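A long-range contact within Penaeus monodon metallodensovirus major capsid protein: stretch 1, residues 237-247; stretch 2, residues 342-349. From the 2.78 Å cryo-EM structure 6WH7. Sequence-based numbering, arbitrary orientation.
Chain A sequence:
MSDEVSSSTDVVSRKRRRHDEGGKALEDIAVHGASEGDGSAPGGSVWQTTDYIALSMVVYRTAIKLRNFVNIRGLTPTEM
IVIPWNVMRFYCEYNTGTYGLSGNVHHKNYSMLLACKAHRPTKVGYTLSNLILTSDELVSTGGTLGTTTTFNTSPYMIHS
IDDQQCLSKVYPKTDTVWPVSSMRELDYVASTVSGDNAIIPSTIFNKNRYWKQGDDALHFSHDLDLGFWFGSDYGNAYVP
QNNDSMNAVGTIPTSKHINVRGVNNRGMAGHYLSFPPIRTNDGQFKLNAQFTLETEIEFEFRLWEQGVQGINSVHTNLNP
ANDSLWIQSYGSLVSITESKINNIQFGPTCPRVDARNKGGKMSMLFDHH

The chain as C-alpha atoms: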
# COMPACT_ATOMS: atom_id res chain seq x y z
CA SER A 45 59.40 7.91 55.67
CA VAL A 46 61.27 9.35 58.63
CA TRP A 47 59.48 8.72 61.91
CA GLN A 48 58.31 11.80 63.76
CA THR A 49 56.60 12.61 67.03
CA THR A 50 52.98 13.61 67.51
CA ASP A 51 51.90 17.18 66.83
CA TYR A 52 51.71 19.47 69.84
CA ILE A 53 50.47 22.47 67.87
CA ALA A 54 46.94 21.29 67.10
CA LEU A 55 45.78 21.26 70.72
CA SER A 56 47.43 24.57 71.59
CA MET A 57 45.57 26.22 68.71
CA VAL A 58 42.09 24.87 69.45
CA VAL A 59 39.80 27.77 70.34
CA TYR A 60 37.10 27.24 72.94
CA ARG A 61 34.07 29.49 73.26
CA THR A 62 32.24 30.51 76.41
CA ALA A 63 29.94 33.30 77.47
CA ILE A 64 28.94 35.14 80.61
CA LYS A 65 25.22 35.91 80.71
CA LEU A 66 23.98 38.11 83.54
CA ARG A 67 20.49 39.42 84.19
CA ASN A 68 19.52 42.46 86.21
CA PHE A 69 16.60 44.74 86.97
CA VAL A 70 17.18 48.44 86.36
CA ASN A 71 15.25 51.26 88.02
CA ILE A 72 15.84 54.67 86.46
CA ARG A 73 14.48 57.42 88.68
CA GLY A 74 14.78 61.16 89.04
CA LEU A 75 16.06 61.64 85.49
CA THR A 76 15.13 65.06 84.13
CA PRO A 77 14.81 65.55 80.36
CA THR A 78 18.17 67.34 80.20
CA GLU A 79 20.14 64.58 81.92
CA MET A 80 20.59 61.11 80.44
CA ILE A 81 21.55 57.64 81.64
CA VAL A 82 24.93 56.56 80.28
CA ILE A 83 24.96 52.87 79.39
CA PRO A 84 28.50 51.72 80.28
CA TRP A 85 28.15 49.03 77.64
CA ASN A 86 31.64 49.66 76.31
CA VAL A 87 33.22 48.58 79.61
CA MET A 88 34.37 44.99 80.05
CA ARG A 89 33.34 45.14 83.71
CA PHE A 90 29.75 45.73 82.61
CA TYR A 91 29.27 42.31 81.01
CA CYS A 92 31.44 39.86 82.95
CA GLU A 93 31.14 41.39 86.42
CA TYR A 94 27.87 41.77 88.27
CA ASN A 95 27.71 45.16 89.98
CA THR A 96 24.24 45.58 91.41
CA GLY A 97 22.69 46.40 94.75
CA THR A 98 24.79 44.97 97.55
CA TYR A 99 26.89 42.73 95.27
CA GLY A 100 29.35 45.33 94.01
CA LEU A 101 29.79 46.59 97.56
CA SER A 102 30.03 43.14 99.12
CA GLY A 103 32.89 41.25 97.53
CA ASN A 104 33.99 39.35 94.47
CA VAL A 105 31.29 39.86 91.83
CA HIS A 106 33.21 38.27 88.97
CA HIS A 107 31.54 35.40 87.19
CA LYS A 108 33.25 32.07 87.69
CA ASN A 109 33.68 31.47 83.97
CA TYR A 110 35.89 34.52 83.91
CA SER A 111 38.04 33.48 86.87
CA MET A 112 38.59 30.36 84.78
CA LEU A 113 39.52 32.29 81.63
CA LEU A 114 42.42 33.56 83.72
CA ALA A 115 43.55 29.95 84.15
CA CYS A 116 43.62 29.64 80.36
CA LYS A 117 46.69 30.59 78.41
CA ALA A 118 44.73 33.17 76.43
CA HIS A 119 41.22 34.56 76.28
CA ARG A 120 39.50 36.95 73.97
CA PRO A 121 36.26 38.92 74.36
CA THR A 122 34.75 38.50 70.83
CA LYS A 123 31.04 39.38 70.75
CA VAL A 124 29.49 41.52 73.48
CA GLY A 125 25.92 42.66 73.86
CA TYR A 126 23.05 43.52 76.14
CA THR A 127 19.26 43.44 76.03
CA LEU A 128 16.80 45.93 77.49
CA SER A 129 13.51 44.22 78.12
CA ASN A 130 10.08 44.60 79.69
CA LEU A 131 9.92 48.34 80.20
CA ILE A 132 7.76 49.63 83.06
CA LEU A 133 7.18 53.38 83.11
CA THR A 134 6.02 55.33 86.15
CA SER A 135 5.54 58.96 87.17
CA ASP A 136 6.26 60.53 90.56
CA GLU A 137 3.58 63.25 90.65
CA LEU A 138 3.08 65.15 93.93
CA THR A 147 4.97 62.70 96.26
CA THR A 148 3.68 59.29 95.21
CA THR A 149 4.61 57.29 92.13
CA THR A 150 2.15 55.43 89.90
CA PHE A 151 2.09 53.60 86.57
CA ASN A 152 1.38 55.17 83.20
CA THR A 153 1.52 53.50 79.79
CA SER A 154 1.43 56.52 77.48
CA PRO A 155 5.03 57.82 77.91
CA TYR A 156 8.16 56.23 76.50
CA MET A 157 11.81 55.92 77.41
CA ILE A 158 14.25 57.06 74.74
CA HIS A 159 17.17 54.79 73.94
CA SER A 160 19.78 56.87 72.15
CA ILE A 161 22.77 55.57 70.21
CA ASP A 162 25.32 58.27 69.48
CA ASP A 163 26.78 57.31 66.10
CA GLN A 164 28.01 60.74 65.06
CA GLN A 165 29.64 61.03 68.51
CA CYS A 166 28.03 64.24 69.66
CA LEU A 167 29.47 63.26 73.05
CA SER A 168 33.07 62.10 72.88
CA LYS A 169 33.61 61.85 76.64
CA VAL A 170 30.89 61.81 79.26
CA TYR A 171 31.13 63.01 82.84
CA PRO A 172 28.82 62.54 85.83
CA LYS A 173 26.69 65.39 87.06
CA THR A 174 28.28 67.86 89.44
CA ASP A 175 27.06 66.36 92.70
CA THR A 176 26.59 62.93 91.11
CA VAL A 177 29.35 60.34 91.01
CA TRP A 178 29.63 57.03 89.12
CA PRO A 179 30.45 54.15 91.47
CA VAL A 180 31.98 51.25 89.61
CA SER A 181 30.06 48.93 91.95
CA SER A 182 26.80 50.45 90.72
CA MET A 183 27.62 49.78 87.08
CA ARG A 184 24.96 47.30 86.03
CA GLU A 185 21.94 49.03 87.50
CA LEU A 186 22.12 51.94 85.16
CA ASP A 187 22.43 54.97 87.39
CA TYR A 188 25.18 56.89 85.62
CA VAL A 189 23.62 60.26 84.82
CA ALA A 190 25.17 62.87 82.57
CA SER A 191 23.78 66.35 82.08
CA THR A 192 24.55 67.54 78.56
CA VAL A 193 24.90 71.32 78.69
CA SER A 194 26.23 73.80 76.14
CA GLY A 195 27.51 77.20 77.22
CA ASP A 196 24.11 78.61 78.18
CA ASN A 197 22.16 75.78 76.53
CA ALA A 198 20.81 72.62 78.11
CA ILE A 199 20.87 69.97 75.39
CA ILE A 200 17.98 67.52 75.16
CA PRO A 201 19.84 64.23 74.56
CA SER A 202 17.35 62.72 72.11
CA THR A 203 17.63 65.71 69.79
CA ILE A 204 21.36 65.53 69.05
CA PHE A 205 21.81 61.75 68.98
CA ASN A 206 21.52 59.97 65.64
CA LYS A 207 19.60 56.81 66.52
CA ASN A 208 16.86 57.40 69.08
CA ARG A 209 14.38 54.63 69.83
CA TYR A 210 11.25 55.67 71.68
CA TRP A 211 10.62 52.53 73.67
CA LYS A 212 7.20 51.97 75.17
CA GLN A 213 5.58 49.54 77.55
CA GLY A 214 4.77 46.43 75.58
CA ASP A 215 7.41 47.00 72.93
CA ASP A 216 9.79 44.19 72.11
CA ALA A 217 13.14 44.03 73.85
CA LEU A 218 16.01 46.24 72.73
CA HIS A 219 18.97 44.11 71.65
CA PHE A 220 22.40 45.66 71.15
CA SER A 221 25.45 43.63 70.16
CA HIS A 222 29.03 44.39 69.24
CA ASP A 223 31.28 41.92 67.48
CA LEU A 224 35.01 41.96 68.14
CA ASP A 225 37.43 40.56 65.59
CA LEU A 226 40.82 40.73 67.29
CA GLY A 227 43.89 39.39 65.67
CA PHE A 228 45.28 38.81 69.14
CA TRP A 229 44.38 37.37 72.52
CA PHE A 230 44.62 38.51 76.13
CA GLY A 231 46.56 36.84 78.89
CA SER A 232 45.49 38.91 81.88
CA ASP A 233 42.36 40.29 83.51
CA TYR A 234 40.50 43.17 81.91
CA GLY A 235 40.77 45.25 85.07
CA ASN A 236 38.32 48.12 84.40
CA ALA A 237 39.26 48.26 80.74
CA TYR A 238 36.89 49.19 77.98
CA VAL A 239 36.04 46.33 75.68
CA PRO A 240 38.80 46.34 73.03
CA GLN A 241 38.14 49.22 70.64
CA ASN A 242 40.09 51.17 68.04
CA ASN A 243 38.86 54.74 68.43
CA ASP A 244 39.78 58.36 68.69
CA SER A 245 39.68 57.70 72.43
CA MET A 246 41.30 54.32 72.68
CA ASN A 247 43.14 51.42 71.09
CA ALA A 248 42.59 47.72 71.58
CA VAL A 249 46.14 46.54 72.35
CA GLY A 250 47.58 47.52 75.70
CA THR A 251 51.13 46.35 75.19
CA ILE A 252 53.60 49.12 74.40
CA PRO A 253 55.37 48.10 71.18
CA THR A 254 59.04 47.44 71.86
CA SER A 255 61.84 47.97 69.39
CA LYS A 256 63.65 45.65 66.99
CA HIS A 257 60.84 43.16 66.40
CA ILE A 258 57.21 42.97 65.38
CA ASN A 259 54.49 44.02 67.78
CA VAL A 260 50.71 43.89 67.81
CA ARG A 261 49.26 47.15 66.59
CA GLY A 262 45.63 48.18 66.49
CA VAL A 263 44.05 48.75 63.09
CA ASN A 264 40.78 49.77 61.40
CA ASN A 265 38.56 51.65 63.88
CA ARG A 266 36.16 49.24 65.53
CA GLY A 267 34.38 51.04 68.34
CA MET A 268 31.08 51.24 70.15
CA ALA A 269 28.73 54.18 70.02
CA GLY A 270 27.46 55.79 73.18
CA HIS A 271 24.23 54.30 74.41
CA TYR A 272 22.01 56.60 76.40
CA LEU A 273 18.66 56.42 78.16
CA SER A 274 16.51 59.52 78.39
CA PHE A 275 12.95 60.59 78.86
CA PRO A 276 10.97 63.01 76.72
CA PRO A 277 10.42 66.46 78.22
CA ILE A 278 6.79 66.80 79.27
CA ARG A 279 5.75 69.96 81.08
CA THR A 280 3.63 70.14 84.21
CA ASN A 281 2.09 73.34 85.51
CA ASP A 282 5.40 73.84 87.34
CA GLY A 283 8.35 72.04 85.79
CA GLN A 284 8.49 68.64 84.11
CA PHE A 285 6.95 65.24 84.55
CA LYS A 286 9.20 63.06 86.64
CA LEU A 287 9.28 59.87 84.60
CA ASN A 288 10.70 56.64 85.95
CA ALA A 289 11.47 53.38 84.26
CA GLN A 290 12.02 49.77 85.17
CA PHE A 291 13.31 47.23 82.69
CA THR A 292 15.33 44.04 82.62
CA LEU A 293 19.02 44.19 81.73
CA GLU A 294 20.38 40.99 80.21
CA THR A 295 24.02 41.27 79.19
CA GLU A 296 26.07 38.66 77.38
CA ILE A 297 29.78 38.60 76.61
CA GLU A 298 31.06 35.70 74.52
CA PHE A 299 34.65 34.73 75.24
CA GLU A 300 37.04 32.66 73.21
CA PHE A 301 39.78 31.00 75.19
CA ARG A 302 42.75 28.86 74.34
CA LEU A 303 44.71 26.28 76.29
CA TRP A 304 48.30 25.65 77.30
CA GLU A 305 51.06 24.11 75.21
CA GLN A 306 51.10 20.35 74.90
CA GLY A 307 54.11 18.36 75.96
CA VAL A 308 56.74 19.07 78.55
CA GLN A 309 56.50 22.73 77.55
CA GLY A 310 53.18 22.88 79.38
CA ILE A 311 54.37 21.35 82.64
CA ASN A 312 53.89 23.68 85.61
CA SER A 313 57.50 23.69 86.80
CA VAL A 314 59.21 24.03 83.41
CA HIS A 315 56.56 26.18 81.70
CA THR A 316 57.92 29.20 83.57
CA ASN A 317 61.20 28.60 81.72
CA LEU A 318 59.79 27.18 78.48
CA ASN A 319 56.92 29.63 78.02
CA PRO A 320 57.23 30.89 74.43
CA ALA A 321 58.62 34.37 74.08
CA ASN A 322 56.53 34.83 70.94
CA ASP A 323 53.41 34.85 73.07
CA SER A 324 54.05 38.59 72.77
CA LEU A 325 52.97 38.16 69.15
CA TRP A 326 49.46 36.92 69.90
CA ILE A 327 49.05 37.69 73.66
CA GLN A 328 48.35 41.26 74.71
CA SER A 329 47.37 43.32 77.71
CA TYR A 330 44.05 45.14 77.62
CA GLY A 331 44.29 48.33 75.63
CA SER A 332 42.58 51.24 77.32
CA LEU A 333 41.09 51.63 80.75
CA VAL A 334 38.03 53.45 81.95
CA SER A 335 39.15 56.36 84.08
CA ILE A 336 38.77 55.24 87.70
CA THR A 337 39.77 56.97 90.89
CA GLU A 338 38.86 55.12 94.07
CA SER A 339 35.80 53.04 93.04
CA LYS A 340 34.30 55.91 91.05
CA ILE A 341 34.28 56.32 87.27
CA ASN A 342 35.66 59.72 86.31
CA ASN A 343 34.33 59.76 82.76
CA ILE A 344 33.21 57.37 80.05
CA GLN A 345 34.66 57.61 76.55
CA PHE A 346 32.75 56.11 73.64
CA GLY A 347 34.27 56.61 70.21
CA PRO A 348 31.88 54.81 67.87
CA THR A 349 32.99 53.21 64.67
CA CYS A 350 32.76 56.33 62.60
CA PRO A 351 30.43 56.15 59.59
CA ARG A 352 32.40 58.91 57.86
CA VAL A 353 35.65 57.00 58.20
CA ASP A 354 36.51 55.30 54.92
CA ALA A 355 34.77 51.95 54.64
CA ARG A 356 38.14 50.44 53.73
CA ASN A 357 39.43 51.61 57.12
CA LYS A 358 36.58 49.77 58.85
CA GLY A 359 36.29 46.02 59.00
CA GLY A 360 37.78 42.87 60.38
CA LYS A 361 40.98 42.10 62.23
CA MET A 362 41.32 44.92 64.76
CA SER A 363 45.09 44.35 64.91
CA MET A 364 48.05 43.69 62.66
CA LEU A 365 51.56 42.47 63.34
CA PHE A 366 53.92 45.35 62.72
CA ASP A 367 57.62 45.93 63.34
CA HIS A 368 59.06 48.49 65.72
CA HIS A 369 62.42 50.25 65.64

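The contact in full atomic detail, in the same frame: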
# COMPACT_ATOMS: atom_id res chain seq x y z
N ALA A 237 38.97 47.87 82.10
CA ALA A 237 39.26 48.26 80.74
C ALA A 237 37.97 48.34 79.95
O ALA A 237 37.01 47.62 80.22
CB ALA A 237 40.21 47.27 80.08
N TYR A 238 37.94 49.24 78.97
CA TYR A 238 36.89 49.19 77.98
C TYR A 238 37.01 47.90 77.19
O TYR A 238 38.05 47.24 77.19
CB TYR A 238 36.98 50.37 77.01
CG TYR A 238 36.77 51.72 77.61
CD1 TYR A 238 35.50 52.23 77.78
CD2 TYR A 238 37.85 52.52 77.96
CE1 TYR A 238 35.30 53.47 78.31
CE2 TYR A 238 37.65 53.76 78.49
CZ TYR A 238 36.38 54.23 78.67
OH TYR A 238 36.18 55.48 79.20
N VAL A 239 35.93 47.51 76.53
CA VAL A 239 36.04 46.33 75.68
C VAL A 239 37.00 46.78 74.59
O VAL A 239 37.04 47.98 74.27
CB VAL A 239 34.70 45.86 75.09
CG1 VAL A 239 33.55 46.04 76.06
CG2 VAL A 239 34.48 46.41 73.72
N PRO A 240 37.81 45.90 74.02
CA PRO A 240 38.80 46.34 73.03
C PRO A 240 38.16 47.12 71.89
O PRO A 240 37.22 46.66 71.25
CB PRO A 240 39.41 45.03 72.56
CG PRO A 240 39.26 44.13 73.72
CD PRO A 240 37.98 44.48 74.37
N GLN A 241 38.69 48.32 71.64
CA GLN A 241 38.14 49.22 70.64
C GLN A 241 39.27 50.03 70.04
O GLN A 241 40.19 50.44 70.74
CB GLN A 241 37.12 50.18 71.23
CG GLN A 241 35.88 49.55 71.75
CD GLN A 241 35.00 50.54 72.44
OE1 GLN A 241 35.45 51.60 72.84
NE2 GLN A 241 33.76 50.19 72.63
N ASN A 242 39.18 50.28 68.74
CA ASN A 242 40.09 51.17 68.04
C ASN A 242 39.32 52.45 67.74
O ASN A 242 38.42 52.44 66.90
CB ASN A 242 40.61 50.51 66.77
CG ASN A 242 41.58 49.39 67.06
OD1 ASN A 242 42.29 49.41 68.06
ND2 ASN A 242 41.60 48.39 66.20
N ASN A 243 39.68 53.54 68.41
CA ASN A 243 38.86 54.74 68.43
C ASN A 243 39.75 55.97 68.36
O ASN A 243 40.97 55.88 68.35
CB ASN A 243 38.04 54.84 69.72
CG ASN A 243 37.00 53.80 69.82
OD1 ASN A 243 36.58 53.23 68.82
ND2 ASN A 243 36.55 53.53 71.03
N ASP A 244 39.10 57.13 68.33
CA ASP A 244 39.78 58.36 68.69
C ASP A 244 40.19 58.37 70.15
O ASP A 244 41.16 59.03 70.52
CB ASP A 244 38.88 59.55 68.40
CG ASP A 244 37.53 59.42 69.07
OD1 ASP A 244 37.17 58.30 69.48
OD2 ASP A 244 36.84 60.44 69.25
N SER A 245 39.41 57.71 71.00
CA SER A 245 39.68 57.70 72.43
C SER A 245 40.69 56.63 72.81
O SER A 245 41.46 56.82 73.75
CB SER A 245 38.38 57.48 73.19
OG SER A 245 37.45 58.52 72.95
N MET A 246 40.69 55.50 72.11
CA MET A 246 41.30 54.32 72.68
C MET A 246 41.75 53.36 71.59
O MET A 246 41.27 53.40 70.46
CB MET A 246 40.32 53.65 73.63
CG MET A 246 39.08 53.12 72.97
SD MET A 246 37.83 52.69 74.19
CE MET A 246 36.99 54.25 74.40
N ASN A 247 42.69 52.49 71.96
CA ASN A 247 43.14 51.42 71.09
C ASN A 247 43.06 50.09 71.82
O ASN A 247 43.10 50.03 73.05
CB ASN A 247 44.56 51.68 70.54
CG ASN A 247 45.58 51.95 71.61
OD1 ASN A 247 45.48 51.45 72.72
ND2 ASN A 247 46.58 52.75 71.28
N ASN A 342 35.48 58.30 86.53
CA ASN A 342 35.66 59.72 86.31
C ASN A 342 34.91 60.19 85.08
O ASN A 342 34.23 61.23 85.10
CB ASN A 342 37.14 60.04 86.19
CG ASN A 342 37.87 59.86 87.48
OD1 ASN A 342 37.28 59.96 88.55
ND2 ASN A 342 39.16 59.58 87.40
N ASN A 343 35.03 59.45 83.99
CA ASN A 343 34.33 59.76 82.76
C ASN A 343 34.25 58.49 81.94
O ASN A 343 34.98 57.53 82.19
CB ASN A 343 35.02 60.90 82.00
CG ASN A 343 36.46 60.59 81.65
OD1 ASN A 343 36.80 59.49 81.24
ND2 ASN A 343 37.33 61.57 81.85
N ILE A 344 33.34 58.48 80.97
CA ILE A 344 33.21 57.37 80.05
C ILE A 344 33.42 57.91 78.64
O ILE A 344 32.74 58.84 78.22
CB ILE A 344 31.85 56.67 80.18
CG1 ILE A 344 31.75 55.96 81.52
CG2 ILE A 344 31.68 55.66 79.07
CD1 ILE A 344 30.39 55.40 81.81
N GLN A 345 34.38 57.32 77.94
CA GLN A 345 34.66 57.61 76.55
C GLN A 345 33.93 56.60 75.69
O GLN A 345 33.77 55.44 76.08
CB GLN A 345 36.16 57.51 76.30
CG GLN A 345 36.96 58.50 77.08
CD GLN A 345 38.43 58.20 77.03
OE1 GLN A 345 38.83 57.05 76.84
NE2 GLN A 345 39.25 59.23 77.20
N PHE A 346 33.46 57.03 74.52
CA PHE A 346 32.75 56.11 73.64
C PHE A 346 33.47 55.88 72.31
O PHE A 346 33.99 54.78 72.10
CB PHE A 346 31.31 56.54 73.45
CG PHE A 346 30.48 56.30 74.66
CD1 PHE A 346 30.10 55.01 74.99
CD2 PHE A 346 30.07 57.33 75.47
CE1 PHE A 346 29.35 54.77 76.10
CE2 PHE A 346 29.31 57.08 76.58
CZ PHE A 346 28.95 55.80 76.89
N GLY A 347 33.52 56.85 71.41
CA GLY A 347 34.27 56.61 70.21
C GLY A 347 33.67 55.54 69.32
O GLY A 347 34.23 54.45 69.19
N PRO A 348 32.50 55.79 68.77
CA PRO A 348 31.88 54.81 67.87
C PRO A 348 32.77 54.50 66.68
O PRO A 348 33.75 55.18 66.39
CB PRO A 348 30.61 55.51 67.41
CG PRO A 348 30.92 56.93 67.53
CD PRO A 348 31.76 57.06 68.75
N THR A 349 32.43 53.41 65.99
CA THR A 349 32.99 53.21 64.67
C THR A 349 32.40 54.28 63.76
O THR A 349 31.19 54.34 63.56
CB THR A 349 32.64 51.81 64.16
OG1 THR A 349 33.22 50.83 65.02
CG2 THR A 349 33.17 51.60 62.79

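A single hydrogen bond joins these two stretches, and it runs from backbone to side chain: Gln345 N donates to Tyr238 OH at 2.9 Å, nearly straight at 173°. Stretch 1 has no regular helix or strand; the Tyr238 phenol, not a backbone carbonyl of stretch 1, takes this amide. The CA-to-CB bond of Tyr238 (chi1 m) points toward stretch 2; Ile344 CG2 lies at the edge of its ring, 4.3 Å from Tyr238 CE1, an apolar contact beside the polar one. Gln345, the residue most covered here, also packs its CB 3.9 Å from Met246 CE, while its OE1 lies 3.7 Å from Ser245 CB.

Farther along, the backbones come closest at Asn243 and Gly347, with 5.3 Å between their CA atoms. Gly347 has positive phi, which favours glycine, and a CB there would clash with Asp244 OD1 and Asn243 CB; its bare CA sits 3.4 Å from Asp244 OD1. Around it, proximity is not bonding: Asn243 ND2 is 3.0 Å from Phe346 O but poorly angled, and Asn243 OD1 lies 2.7 Å from Gly347 O, two acceptors facing each other. Within stretch 1, Asn243 N donates a hydrogen bond to Met246 O at 2.6 Å, closing a turn that carries Asp244 and Ser245 alongside stretch 2. The CA-to-CB bond of Phe346 points away, and its backbone O is the atom nearest stretch 1.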